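Local atomic coordinates of putative isomerase (Sinorhizobium meliloti, PDB entry 2PPG), a protein that is a putative isomerase of the enolase superfamily, with an enolase-like N-terminal domain and a TIM-barrel C-terminal domain. Residues Q300-G305 with S334-N339. Sequence-based numbering, arbitrary orientation.
Sequences QFMRIG and SAALAN
In Leu-337, CG stands anti to the carbonyl carbon (chi1 -76°), on the side of helix 293-310. Met-302, a selenomethionine, bends at chi2 and again at chi3 (-67°), which turns CE toward Ala-336. The two methyls of Leu-337 have different partners. Leu-337 CD1 meets the ring of Phe-301 obliquely and lies 4.0 Å from Phe-301 CE2. Leu-337 CD2 lies 3.7 Å from Gly-305 CA. Gly-305 has no side chain at this point, and CD2 rests on its backbone. Met-302 runs past Leu-337 in the opposite direction. Met-302 SE lies 3.8 Å from Leu-337 CG, and Met-302 CE is 4.1 Å from Ala-336 CB. Ser-334 also borders the Phe-301 ring, but its OG bonds to Ser-330 O within its own helix. Beyond Leu-337, the backbone of Asn-339 hydrogen-bonds to that of Val-315. Within the TIM-barrel domain, the contact thus joins helix 293-310 to the next helix, 325-336, and to the residues that lead on from it. No hydrogen bond or salt bridge links the two segments, so dispersion and the burial of apolar surface probably hold this interface together.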
loop_
_atom_site.group_PDB
_atom_site.type_symbol
_atom_site.label_atom_id
_atom_site.label_comp_id
_atom_site.label_asym_id
_atom_site.label_seq_id
_atom_site.Cartn_x
_atom_site.Cartn_y
_atom_site.Cartn_z
ATOM N N GLN A 300 -13.460 24.383 16.462
ATOM C CA GLN A 300 -12.452 23.642 15.744
ATOM C C GLN A 300 -11.745 22.727 16.740
ATOM O O GLN A 300 -11.478 21.559 16.453
ATOM C CB GLN A 300 -11.497 24.636 15.116
ATOM C CG GLN A 300 -10.959 24.245 13.790
ATOM C CD GLN A 300 -12.024 23.968 12.749
ATOM O OE1 GLN A 300 -12.714 24.876 12.274
ATOM N NE2 GLN A 300 -12.135 22.711 12.360
ATOM N N PHE A 301 -11.491 23.269 17.927
ATOM C CA PHE A 301 -10.864 22.559 19.033
ATOM C C PHE A 301 -11.624 21.269 19.336
ATOM O O PHE A 301 -11.016 20.213 19.513
ATOM C CB PHE A 301 -10.852 23.486 20.264
ATOM C CG PHE A 301 -9.946 23.041 21.390
ATOM C CD1 PHE A 301 -8.663 23.548 21.505
ATOM C CD2 PHE A 301 -10.411 22.172 22.383
ATOM C CE1 PHE A 301 -7.829 23.157 22.577
ATOM C CE2 PHE A 301 -9.585 21.778 23.454
ATOM C CZ PHE A 301 -8.297 22.268 23.547
HETATM N N MSE A 302 -12.948 21.354 19.382
HETATM C CA MSE A 302 -13.771 20.179 19.675
HETATM C C MSE A 302 -13.794 19.192 18.507
HETATM O O MSE A 302 -13.839 17.976 18.719
HETATM C CB MSE A 302 -15.197 20.583 20.072
HETATM C CG MSE A 302 -15.283 21.343 21.395
HETATM SE SE MSE A 302 -14.714 20.289 22.968
HETATM C CE MSE A 302 -16.175 18.982 22.968
ATOM N N ARG A 303 -13.742 19.710 17.280
ATOM C CA ARG A 303 -13.628 18.838 16.101
ATOM C C ARG A 303 -12.328 18.020 16.146
ATOM O O ARG A 303 -12.324 16.840 15.821
ATOM C CB ARG A 303 -13.791 19.618 14.778
ATOM C CG ARG A 303 -15.248 20.092 14.539
ATOM C CD ARG A 303 -15.446 21.075 13.344
ATOM N NE ARG A 303 -16.827 21.583 13.324
ATOM C CZ ARG A 303 -17.354 22.419 12.422
ATOM N NH1 ARG A 303 -16.631 22.888 11.416
ATOM N NH2 ARG A 303 -18.626 22.794 12.525
ATOM N N ILE A 304 -11.246 18.645 16.589
ATOM C CA ILE A 304 -9.958 17.976 16.703
ATOM C C ILE A 304 -9.959 16.963 17.840
ATOM O O ILE A 304 -9.467 15.849 17.680
ATOM C CB ILE A 304 -8.832 18.993 16.895
ATOM C CG1 ILE A 304 -8.623 19.760 15.593
ATOM C CG2 ILE A 304 -7.543 18.304 17.356
ATOM C CD1 ILE A 304 -7.349 20.549 15.528
ATOM N N GLY A 305 -10.535 17.347 18.974
ATOM C CA GLY A 305 -10.735 16.426 20.091
ATOM C C GLY A 305 -11.579 15.218 19.722
ATOM O O GLY A 305 -11.229 14.092 20.052
ATOM N N SER A 334 -11.466 21.171 27.273
ATOM C CA SER A 334 -10.792 20.021 27.874
ATOM C C SER A 334 -11.732 19.325 28.844
ATOM O O SER A 334 -11.703 18.105 28.958
ATOM C CB SER A 334 -9.490 20.413 28.581
ATOM O OG SER A 334 -8.542 20.952 27.677
ATOM N N ALA A 335 -12.587 20.088 29.519
ATOM C CA ALA A 335 -13.506 19.493 30.501
ATOM C C ALA A 335 -14.552 18.577 29.855
ATOM O O ALA A 335 -15.083 17.679 30.504
ATOM C CB ALA A 335 -14.184 20.582 31.353
ATOM N N ALA A 336 -14.828 18.805 28.571
ATOM C CA ALA A 336 -15.886 18.089 27.849
ATOM C C ALA A 336 -15.361 16.965 26.955
ATOM O O ALA A 336 -16.135 16.273 26.308
ATOM C CB ALA A 336 -16.685 19.074 27.021
ATOM N N LEU A 337 -14.043 16.810 26.905
ATOM C CA LEU A 337 -13.401 15.850 26.022
ATOM C C LEU A 337 -12.987 14.569 26.755
ATOM O O LEU A 337 -12.382 14.615 27.826
ATOM C CB LEU A 337 -12.174 16.486 25.388
ATOM C CG LEU A 337 -12.422 17.482 24.258
ATOM C CD1 LEU A 337 -11.112 18.129 23.925
ATOM C CD2 LEU A 337 -13.024 16.832 23.017
ATOM N N ALA A 338 -13.297 13.424 26.164
ATOM C CA ALA A 338 -12.919 12.147 26.758
ATOM C C ALA A 338 -11.403 11.962 26.859
ATOM O O ALA A 338 -10.892 11.503 27.882
ATOM C CB ALA A 338 -13.526 11.026 25.968
ATOM N N ASN A 339 -10.688 12.349 25.809
ATOM C CA ASN A 339 -9.279 11.994 25.663
ATOM C C ASN A 339 -8.230 12.919 26.294
ATOM O O ASN A 339 -7.028 12.725 26.059
ATOM C CB ASN A 339 -8.943 11.775 24.175
ATOM C CG ASN A 339 -9.369 10.409 23.676
ATOM O OD1 ASN A 339 -10.367 9.852 24.134
ATOM N ND2 ASN A 339 -8.617 9.866 22.723
#